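Local coordinates for protein subtilisin-like serine protease (Fervidobacterium pennivorans, PDB 1R6V) that degrades keratin into peptides as a calcium-binding serine endopeptidase of the subtilisin family, allowing its bacterium to grow on native feathers, at residues I357-E360 with G361-E364; N39-S42 with E43-I47; A589-N593 with Q594-L598. The protein carries 1 engineered substitution. All blocks are in the same frame, centred on the assembly; numbering follows the deposited sequence.

Overall arrangement
The three contacts are local, each joining neighbours within one continuous run of chain, and they come in the order interaction 2, interaction 1, interaction 3. Interaction 2 starts helix 41-51 of the propeptide, against the four-stranded antiparallel sheet of that domain. Interaction 1 sits in the catalytic domain, in the loop between strands 347-350 and 374-378. Interaction 3 turns the chain between strands 584-589 and 595-597 of the second beta-sandwich domain. Centres of interactions 1 and 2 are about 47 Å apart, those of 2 and 3 about 41 Å, and those of 1 and 3 about 75 Å, on opposite sides of the chain's centre. They thus sample three of the four domains.

Interaction 1 of 3, residues I357-E360 with G361-E364; sequences IGYE and GHNE
Tyr359 lies flat over the backbone of Gly361 and reaches past it with its hydroxyl to the imidazole of His362. Gly361 N sits 3.2 Å above the plane of the Tyr359 ring, over its centre, so that one aromatic face is covered by this backbone amide. Nearer the phenol end, Tyr359 CZ comes within 3.2 Å of Gly361 CA. With CG of Tyr359 anti to the backbone N (chi1 -175°), the ring is directed forward along the chain. The two rings do not stack: they meet rim to rim with centroids 5.8 Å apart and planes at 58°, and a hydrogen bond of 2.8 Å joins Tyr359 OH to His362 ND1. The hydroxyl lies in the plane of the imidazole, and ND1 lies in the plane of the phenol ring. Either group could be the donor. Were the Tyr359 ring cut back to an alanine, His362 ND1 would probably lose its hydroxyl partner and the Gly361 amide its aromatic cover, leaving the imidazole freer to turn. The backbone conformation of Gly361 would jam a CB against the carbonyl O of Glu360, which by itself calls for glycine. Water 2 bridges the same bend, accepting from Glu360 N and donating to Gly361 O at 2.7 Å. The carboxylate of Glu360 turns instead to the backbone N of Ser199, beside the engineered Ala200, at the position inferred to belong to the charge relay. The contact thus lays a tyrosine ring over a glycine amide within an irregular surface loop of the subtilisin-like catalytic domain, bordering the active-site region.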
ATOM      1  N   ILE A 357      18.679  -3.206 -24.846  1.00 20.28           N
ATOM      2  CA  ILE A 357      17.628  -4.138 -24.425  1.00 19.74           C
ATOM      3  C   ILE A 357      16.228  -3.542 -24.467  1.00 20.04           C
ATOM      4  O   ILE A 357      15.310  -4.127 -25.037  1.00 19.77           O
ATOM      5  CB  ILE A 357      17.881  -4.653 -22.982  1.00 19.32           C
ATOM      6  CG1 ILE A 357      19.267  -5.305 -22.898  1.00 22.01           C
ATOM      7  CG2 ILE A 357      16.790  -5.660 -22.581  1.00 21.94           C
ATOM      8  CD1 ILE A 357      19.724  -5.626 -21.468  1.00 24.54           C
ATOM      9  N   GLY A 358      16.072  -2.369 -23.862  1.00 19.07           N
ATOM     10  CA  GLY A 358      14.765  -1.736 -23.817  1.00 19.27           C
ATOM     11  C   GLY A 358      14.391  -0.733 -24.895  1.00 18.70           C
ATOM     12  O   GLY A 358      13.542   0.125 -24.657  1.00 19.18           O
ATOM     13  N   TYR A 359      14.999  -0.818 -26.076  1.00 17.59           N
ATOM     14  CA  TYR A 359      14.644   0.109 -27.154  1.00 17.61           C
ATOM     15  C   TYR A 359      13.143   0.116 -27.502  1.00 17.90           C
ATOM     16  O   TYR A 359      12.535  -0.941 -27.703  1.00 18.57           O
ATOM     17  CB  TYR A 359      15.427  -0.230 -28.430  1.00 17.33           C
ATOM     18  CG  TYR A 359      15.195   0.760 -29.551  1.00 18.71           C
ATOM     19  CD1 TYR A 359      15.678   2.070 -29.459  1.00 18.17           C
ATOM     20  CD2 TYR A 359      14.489   0.395 -30.701  1.00 18.91           C
ATOM     21  CE1 TYR A 359      15.468   2.992 -30.485  1.00 19.25           C
ATOM     22  CE2 TYR A 359      14.268   1.308 -31.736  1.00 19.74           C
ATOM     23  CZ  TYR A 359      14.761   2.603 -31.620  1.00 19.88           C
ATOM     24  OH  TYR A 359      14.540   3.518 -32.627  1.00 21.01           O
ATOM     25  N   GLU A 360      12.557   1.310 -27.585  1.00 17.71           N
ATOM     26  CA  GLU A 360      11.145   1.473 -27.938  1.00 18.78           C
ATOM     27  C   GLU A 360      10.983   2.638 -28.907  1.00 19.68           C
ATOM     28  O   GLU A 360       9.944   3.317 -28.923  1.00 23.50           O
ATOM     29  CB  GLU A 360      10.291   1.735 -26.701  1.00 20.71           C
ATOM     30  CG  GLU A 360      10.257   0.588 -25.714  1.00 20.75           C
ATOM     31  CD  GLU A 360       9.143   0.758 -24.714  1.00 24.97           C
ATOM     32  OE1 GLU A 360       7.979   0.926 -25.156  1.00 26.57           O
ATOM     33  OE2 GLU A 360       9.418   0.724 -23.495  1.00 21.42           O
ATOM     34  N   GLY A 361      12.014   2.862 -29.710  1.00 19.29           N
ATOM     35  CA  GLY A 361      11.994   3.946 -30.676  1.00 18.47           C
ATOM     36  C   GLY A 361      12.659   5.196 -30.127  1.00 18.31           C
ATOM     37  O   GLY A 361      13.005   5.267 -28.948  1.00 16.59           O
ATOM     38  N   HIS A 362      12.865   6.178 -30.987  1.00 18.00           N
ATOM     39  CA  HIS A 362      13.470   7.433 -30.567  1.00 19.44           C
ATOM     40  C   HIS A 362      13.154   8.476 -31.625  1.00 19.79           C
ATOM     41  O   HIS A 362      12.716   8.133 -32.732  1.00 19.95           O
ATOM     42  CB  HIS A 362      14.996   7.284 -30.372  1.00 20.99           C
ATOM     43  CG  HIS A 362      15.777   7.173 -31.648  1.00 23.35           C
ATOM     44  ND1 HIS A 362      15.786   6.035 -32.426  1.00 23.15           N
ATOM     45  CD2 HIS A 362      16.595   8.058 -32.269  1.00 23.43           C
ATOM     46  CE1 HIS A 362      16.578   6.221 -33.469  1.00 23.99           C
ATOM     47  NE2 HIS A 362      17.080   7.442 -33.396  1.00 25.59           N
ATOM     48  N   ASN A 363      13.338   9.750 -31.293  1.00 18.95           N
ATOM     49  CA  ASN A 363      13.063  10.799 -32.271  1.00 20.60           C
ATOM     50  C   ASN A 363      14.378  11.109 -32.994  1.00 21.15           C
ATOM     51  O   ASN A 363      15.286  11.705 -32.428  1.00 18.86           O
ATOM     52  CB  ASN A 363      12.503  12.054 -31.584  1.00 20.63           C
ATOM     53  CG  ASN A 363      12.089  13.118 -32.585  1.00 21.62           C
ATOM     54  OD1 ASN A 363      12.869  13.486 -33.463  1.00 22.92           O
ATOM     55  ND2 ASN A 363      10.865  13.615 -32.458  1.00 20.17           N
ATOM     56  N   GLU A 364      14.469  10.697 -34.257  1.00 23.21           N
ATOM     57  CA  GLU A 364      15.692  10.880 -35.035  1.00 24.69           C
ATOM     58  C   GLU A 364      16.057  12.322 -35.385  1.00 24.22           C
ATOM     59  O   GLU A 364      17.170  12.588 -35.851  1.00 24.64           O
ATOM     60  CB  GLU A 364      15.604  10.058 -36.323  1.00 27.54           C
ATOM     61  CG  GLU A 364      14.514  10.523 -37.258  1.00 32.77           C
ATOM     62  CD  GLU A 364      14.367   9.623 -38.468  1.00 36.51           C
ATOM     63  OE1 GLU A 364      14.153   8.408 -38.276  1.00 40.55           O
ATOM     64  OE2 GLU A 364      14.463  10.124 -39.609  1.00 39.62           O
TER
HETATM   65  O   HOH W   1      11.739   5.295 -33.648  1.00 25.04           O
HETATM   66  O   HOH W   2      14.205   3.771 -26.978  1.00 15.27           O

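Interaction 2 of 3, residues N39-S42 with E43-I47; sequences NDRS and EVDKI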
ATOM      1  N   ASN A  39       5.976 -12.447  12.755  1.00 19.45           N
ATOM      2  CA  ASN A  39       6.672 -11.874  13.883  1.00 21.00           C
ATOM      3  C   ASN A  39       7.662 -12.986  14.213  1.00 19.74           C
ATOM      4  O   ASN A  39       8.851 -12.737  14.330  1.00 22.19           O
ATOM      5  CB  ASN A  39       5.737 -11.599  15.056  1.00 24.64           C
ATOM      6  CG  ASN A  39       4.943 -10.317  14.871  1.00 26.30           C
ATOM      7  OD1 ASN A  39       5.472  -9.309  14.391  1.00 29.77           O
ATOM      8  ND2 ASN A  39       3.677 -10.347  15.256  1.00 27.98           N
ATOM      9  N   ASP A  40       7.164 -14.220  14.286  1.00 19.51           N
ATOM     10  CA  ASP A  40       7.982 -15.398  14.596  1.00 20.13           C
ATOM     11  C   ASP A  40       8.247 -16.211  13.325  1.00 18.75           C
ATOM     12  O   ASP A  40       7.373 -16.920  12.835  1.00 19.86           O
ATOM     13  CB  ASP A  40       7.242 -16.242  15.643  1.00 23.44           C
ATOM     14  CG  ASP A  40       7.930 -17.561  15.957  1.00 24.98           C
ATOM     15  OD1 ASP A  40       8.982 -17.876  15.366  1.00 23.03           O
ATOM     16  OD2 ASP A  40       7.390 -18.290  16.814  1.00 25.84           O
ATOM     17  N   ARG A  41       9.456 -16.095  12.786  1.00 18.99           N
ATOM     18  CA  ARG A  41       9.815 -16.803  11.554  1.00 17.30           C
ATOM     19  C   ARG A  41       9.516 -18.308  11.605  1.00 18.18           C
ATOM     20  O   ARG A  41       9.193 -18.912  10.588  1.00 17.95           O
ATOM     21  CB  ARG A  41      11.303 -16.571  11.229  1.00 16.32           C
ATOM     22  CG  ARG A  41      11.854 -17.360  10.020  1.00 13.93           C
ATOM     23  CD  ARG A  41      11.088 -17.051   8.716  1.00 14.29           C
ATOM     24  NE  ARG A  41      11.560 -17.835   7.564  1.00 16.37           N
ATOM     25  CZ  ARG A  41      11.177 -19.078   7.276  1.00 17.99           C
ATOM     26  NH1 ARG A  41      10.305 -19.712   8.050  1.00 17.19           N
ATOM     27  NH2 ARG A  41      11.658 -19.691   6.201  1.00 17.45           N
ATOM     28  N   SER A  42       9.613 -18.918  12.783  1.00 18.81           N
ATOM     29  CA  SER A  42       9.353 -20.352  12.872  1.00 21.00           C
ATOM     30  C   SER A  42       7.893 -20.709  12.550  1.00 20.99           C
ATOM     31  O   SER A  42       7.607 -21.785  12.006  1.00 21.48           O
ATOM     32  CB  SER A  42       9.735 -20.887  14.261  1.00 23.07           C
ATOM     33  OG  SER A  42       8.841 -20.434  15.259  1.00 25.87           O
ATOM     34  N   GLU A  43       6.974 -19.801  12.859  1.00 20.89           N
ATOM     35  CA  GLU A  43       5.565 -20.056  12.593  1.00 21.44           C
ATOM     36  C   GLU A  43       5.281 -20.132  11.107  1.00 19.79           C
ATOM     37  O   GLU A  43       4.313 -20.763  10.684  1.00 19.17           O
ATOM     38  CB  GLU A  43       4.679 -18.971  13.217  1.00 25.75           C
ATOM     39  CG  GLU A  43       4.456 -19.124  14.711  1.00 32.64           C
ATOM     40  CD  GLU A  43       3.626 -20.357  15.061  1.00 34.75           C
ATOM     41  OE1 GLU A  43       2.400 -20.380  14.794  1.00 37.49           O
ATOM     42  OE2 GLU A  43       4.205 -21.316  15.607  1.00 36.60           O
ATOM     43  N   VAL A  44       6.106 -19.463  10.310  1.00 16.55           N
ATOM     44  CA  VAL A  44       5.914 -19.481   8.868  1.00 17.33           C
ATOM     45  C   VAL A  44       6.052 -20.919   8.376  1.00 18.26           C
ATOM     46  O   VAL A  44       5.395 -21.323   7.419  1.00 18.31           O
ATOM     47  CB  VAL A  44       6.952 -18.577   8.150  1.00 16.90           C
ATOM     48  CG1 VAL A  44       6.754 -18.632   6.644  1.00 18.81           C
ATOM     49  CG2 VAL A  44       6.796 -17.129   8.637  1.00 17.98           C
ATOM     50  N   ASP A  45       6.888 -21.702   9.047  1.00 18.97           N
ATOM     51  CA  ASP A  45       7.078 -23.079   8.627  1.00 20.78           C
ATOM     52  C   ASP A  45       5.791 -23.897   8.747  1.00 21.72           C
ATOM     53  O   ASP A  45       5.622 -24.878   8.030  1.00 20.80           O
ATOM     54  CB  ASP A  45       8.216 -23.725   9.419  1.00 23.18           C
ATOM     55  CG  ASP A  45       9.565 -23.058   9.151  1.00 26.40           C
ATOM     56  OD1 ASP A  45       9.768 -22.545   8.026  1.00 25.75           O
ATOM     57  OD2 ASP A  45      10.422 -23.062  10.062  1.00 29.91           O
ATOM     58  N   LYS A  46       4.885 -23.488   9.639  1.00 21.26           N
ATOM     59  CA  LYS A  46       3.610 -24.181   9.794  1.00 21.69           C
ATOM     60  C   LYS A  46       2.748 -23.919   8.555  1.00 20.18           C
ATOM     61  O   LYS A  46       1.975 -24.777   8.138  1.00 18.35           O
ATOM     62  CB  LYS A  46       2.880 -23.704  11.049  1.00 24.97           C
ATOM     63  CG  LYS A  46       3.558 -24.115  12.344  1.00 29.30           C
ATOM     64  CD  LYS A  46       2.778 -23.607  13.543  1.00 32.92           C
ATOM     65  CE  LYS A  46       3.380 -24.096  14.861  1.00 36.75           C
ATOM     66  NZ  LYS A  46       2.615 -23.557  16.019  1.00 39.10           N
ATOM     67  N   ILE A  47       2.885 -22.727   7.969  1.00 17.76           N
ATOM     68  CA  ILE A  47       2.149 -22.387   6.757  1.00 16.76           C
ATOM     69  C   ILE A  47       2.761 -23.129   5.566  1.00 16.89           C
ATOM     70  O   ILE A  47       2.040 -23.630   4.705  1.00 17.04           O
ATOM     71  CB  ILE A  47       2.197 -20.861   6.468  1.00 15.78           C
ATOM     72  CG1 ILE A  47       1.430 -20.106   7.551  1.00 17.73           C
ATOM     73  CG2 ILE A  47       1.591 -20.562   5.099  1.00 16.77           C
ATOM     74  CD1 ILE A  47       1.527 -18.567   7.446  1.00 16.44           C
TER
HETATM   75  O   HOH W   3      11.657 -22.452   5.439  1.00 36.92           O
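Asp40 OD1 is gripped by two groups of Ser42: the hydroxyl OG donates at 2.6 Å and the backbone N at 2.9 Å, both from the same face of the carboxylate. This is an N-cap, with Asp40 just before helix 41-51 of the propeptide. CG of Asp40 stands anti to its N (chi1 175°), which swings the carboxylate forward over the first turn, where its charge probably interacts favourably with the helix dipole. The Asp40 carbonyl O accepts from Glu43 N at 2.9 Å, while Asp40 OD2 touches Glu43 CG, the two side chains crossing at a slant. The two carboxylates come near each other, but Glu43 OE2 also forms a salt bridge with Lys46 NZ, 2.8 Å long and on its syn lone pair, which probably offsets part of the repulsion. Across the helix start, Val44 and Ile47 face the sheet, packing on Ile89 and Ile67. Arg41 bends at chi2 (58°) so that its guanidinium returns over the helix, crossing Val44 at about a right angle; Arg41 NH1 passes 3.5 Å from Val44 CB. The other end nitrogen, NH2, forms a salt bridge with Glu58 and donates to water 3, which in turn donates to Asp45 OD1. Arg41 NH1 makes a salt bridge to Asp45 OD1 (2.9 Å, N-H...O angle 159°); the oxygen lies in the guanidinium plane, while NH1 meets it from above the carboxylate plane.

Interaction 3 of 3, residues A589-N593 with Q594-L598; sequences AYARN and QTYDL
A type II beta turn from Ala591 to Gln594 carries the chain from strand 584-589 into strand 595-597 of the second beta-sandwich domain. Gln594 N closes it on Ala591 O at 3.1 Å, and Asn593 takes the left-handed backbone conformation (phi 67°) of the turn's third position. Tyr596 reaches back from the strand to the backbone leading into the turn. Tyr596 OH donates to Ala589 O at 2.8 Å, in the carbonyl plane and on a lone pair, with that oxygen also in the plane of the phenol ring. Tyr596 OH in turn receives a weak bond from Ala591 N at 2.9 Å. CG of Tyr596 lies anti to the carbonyl carbon (chi1 -60°), which turns the ring back toward these backbone groups; the ring also meets Phe574. Beside it, the extended side chain of Gln594 passes over the methyl of Ala591, Gln594 NE2 lying 3.1 Å from Ala591 CB. Water 4 donates to both Gln594 OE1 and Ala589 O, so Ala589 O accepts from a phenol and a water together. Because the hydroxyl gives its proton to Ala589 O, its oxygen is left to accept the weak bond from Ala591 N, and the polar end of the buried tyrosine is satisfied by backbone atoms.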
ATOM      1  N   ALA A 589     -26.855 -23.310  32.083  1.00 28.09           N
ATOM      2  CA  ALA A 589     -28.057 -24.092  31.850  1.00 26.71           C
ATOM      3  C   ALA A 589     -28.891 -23.451  30.759  1.00 26.20           C
ATOM      4  O   ALA A 589     -29.057 -22.233  30.722  1.00 26.09           O
ATOM      5  CB  ALA A 589     -28.881 -24.200  33.135  1.00 28.58           C
ATOM      6  N   TYR A 590     -29.417 -24.283  29.874  1.00 25.50           N
ATOM      7  CA  TYR A 590     -30.258 -23.815  28.791  1.00 26.16           C
ATOM      8  C   TYR A 590     -31.621 -23.458  29.361  1.00 27.18           C
ATOM      9  O   TYR A 590     -32.174 -24.199  30.180  1.00 27.63           O
ATOM     10  CB  TYR A 590     -30.435 -24.915  27.750  1.00 23.98           C
ATOM     11  CG  TYR A 590     -31.348 -24.545  26.605  1.00 23.62           C
ATOM     12  CD1 TYR A 590     -30.834 -24.001  25.426  1.00 22.63           C
ATOM     13  CD2 TYR A 590     -32.726 -24.753  26.689  1.00 20.78           C
ATOM     14  CE1 TYR A 590     -31.663 -23.678  24.356  1.00 22.53           C
ATOM     15  CE2 TYR A 590     -33.566 -24.433  25.624  1.00 20.26           C
ATOM     16  CZ  TYR A 590     -33.030 -23.898  24.462  1.00 21.76           C
ATOM     17  OH  TYR A 590     -33.843 -23.587  23.400  1.00 20.28           O
ATOM     18  N   ALA A 591     -32.154 -22.323  28.929  1.00 26.80           N
ATOM     19  CA  ALA A 591     -33.470 -21.880  29.366  1.00 27.94           C
ATOM     20  C   ALA A 591     -34.185 -21.274  28.160  1.00 28.17           C
ATOM     21  O   ALA A 591     -33.728 -20.289  27.589  1.00 26.99           O
ATOM     22  CB  ALA A 591     -33.345 -20.861  30.486  1.00 28.98           C
ATOM     23  N   ARG A 592     -35.298 -21.887  27.767  1.00 26.98           N
ATOM     24  CA  ARG A 592     -36.082 -21.427  26.632  1.00 27.32           C
ATOM     25  C   ARG A 592     -36.556 -19.996  26.841  1.00 27.28           C
ATOM     26  O   ARG A 592     -37.033 -19.645  27.921  1.00 26.12           O
ATOM     27  CB  ARG A 592     -37.292 -22.348  26.432  1.00 27.95           C
ATOM     28  CG  ARG A 592     -38.110 -22.048  25.190  1.00 30.45           C
ATOM     29  CD  ARG A 592     -39.213 -23.089  24.944  1.00 31.25           C
ATOM     30  NE  ARG A 592     -40.511 -22.713  25.503  1.00 36.77           N
ATOM     31  CZ  ARG A 592     -40.799 -22.686  26.799  1.00 37.02           C
ATOM     32  NH1 ARG A 592     -39.878 -23.018  27.695  1.00 39.35           N
ATOM     33  NH2 ARG A 592     -42.013 -22.330  27.203  1.00 37.29           N
ATOM     34  N   ASN A 593     -36.399 -19.175  25.805  1.00 28.49           N
ATOM     35  CA  ASN A 593     -36.821 -17.775  25.826  1.00 30.07           C
ATOM     36  C   ASN A 593     -36.040 -16.883  26.783  1.00 30.57           C
ATOM     37  O   ASN A 593     -36.412 -15.732  27.016  1.00 30.64           O
ATOM     38  CB  ASN A 593     -38.320 -17.695  26.129  1.00 30.26           C
ATOM     39  CG  ASN A 593     -39.163 -18.218  24.987  1.00 32.31           C
ATOM     40  OD1 ASN A 593     -40.309 -18.630  25.179  1.00 36.29           O
ATOM     41  ND2 ASN A 593     -38.605 -18.196  23.787  1.00 32.85           N
ATOM     42  N   GLN A 594     -34.960 -17.416  27.335  1.00 29.83           N
ATOM     43  CA  GLN A 594     -34.123 -16.648  28.241  1.00 31.25           C
ATOM     44  C   GLN A 594     -33.083 -15.903  27.401  1.00 29.48           C
ATOM     45  O   GLN A 594     -32.470 -16.490  26.517  1.00 28.42           O
ATOM     46  CB  GLN A 594     -33.424 -17.583  29.225  1.00 33.28           C
ATOM     47  CG  GLN A 594     -32.494 -16.863  30.183  1.00 37.57           C
ATOM     48  CD  GLN A 594     -32.033 -17.749  31.321  1.00 40.58           C
ATOM     49  OE1 GLN A 594     -30.838 -18.001  31.484  1.00 40.59           O
ATOM     50  NE2 GLN A 594     -32.986 -18.226  32.125  1.00 42.19           N
ATOM     51  N   THR A 595     -32.910 -14.609  27.658  1.00 27.89           N
ATOM     52  CA  THR A 595     -31.935 -13.815  26.913  1.00 28.29           C
ATOM     53  C   THR A 595     -30.590 -13.819  27.625  1.00 28.15           C
ATOM     54  O   THR A 595     -30.491 -13.357  28.763  1.00 28.02           O
ATOM     55  CB  THR A 595     -32.387 -12.338  26.762  1.00 28.46           C
ATOM     56  OG1 THR A 595     -33.597 -12.275  25.997  1.00 29.12           O
ATOM     57  CG2 THR A 595     -31.311 -11.522  26.054  1.00 29.64           C
ATOM     58  N   TYR A 596     -29.562 -14.353  26.967  1.00 26.09           N
ATOM     59  CA  TYR A 596     -28.219 -14.376  27.545  1.00 26.06           C
ATOM     60  C   TYR A 596     -27.495 -13.140  27.023  1.00 26.59           C
ATOM     61  O   TYR A 596     -27.454 -12.912  25.817  1.00 24.09           O
ATOM     62  CB  TYR A 596     -27.443 -15.624  27.115  1.00 25.76           C
ATOM     63  CG  TYR A 596     -28.091 -16.927  27.514  1.00 25.83           C
ATOM     64  CD1 TYR A 596     -28.971 -17.582  26.655  1.00 25.07           C
ATOM     65  CD2 TYR A 596     -27.829 -17.500  28.757  1.00 25.44           C
ATOM     66  CE1 TYR A 596     -29.577 -18.784  27.029  1.00 25.00           C
ATOM     67  CE2 TYR A 596     -28.428 -18.698  29.140  1.00 25.22           C
ATOM     68  CZ  TYR A 596     -29.301 -19.331  28.271  1.00 25.56           C
ATOM     69  OH  TYR A 596     -29.915 -20.500  28.659  1.00 25.65           O
ATOM     70  N   ASP A 597     -26.938 -12.344  27.927  1.00 27.31           N
ATOM     71  CA  ASP A 597     -26.228 -11.127  27.529  1.00 28.58           C
ATOM     72  C   ASP A 597     -24.736 -11.410  27.530  1.00 27.85           C
ATOM     73  O   ASP A 597     -24.137 -11.662  28.573  1.00 26.70           O
ATOM     74  CB  ASP A 597     -26.567  -9.978  28.490  1.00 31.02           C
ATOM     75  CG  ASP A 597     -25.990  -8.638  28.039  1.00 33.30           C
ATOM     76  OD1 ASP A 597     -25.530  -8.528  26.887  1.00 32.31           O
ATOM     77  OD2 ASP A 597     -26.011  -7.684  28.845  1.00 36.33           O
ATOM     78  N   LEU A 598     -24.144 -11.383  26.342  1.00 27.39           N
ATOM     79  CA  LEU A 598     -22.724 -11.652  26.183  1.00 26.70           C
ATOM     80  C   LEU A 598     -21.950 -10.371  25.871  1.00 26.91           C
ATOM     81  O   LEU A 598     -20.774 -10.429  25.522  1.00 25.69           O
ATOM     82  CB  LEU A 598     -22.528 -12.654  25.042  1.00 26.82           C
ATOM     83  CG  LEU A 598     -23.234 -13.995  25.259  1.00 28.09           C
ATOM     84  CD1 LEU A 598     -23.060 -14.877  24.040  1.00 28.82           C
ATOM     85  CD2 LEU A 598     -22.665 -14.672  26.495  1.00 29.68           C
TER
HETATM   86  O   HOH W   4     -29.945 -20.500  32.623  1.00 39.77           O
HETATM   87  O   HOH W   5     -32.593 -18.913  25.633  1.00 20.97           O
HETATM   88  O   HOH W   6     -36.390 -12.590  26.174  1.00 46.24           O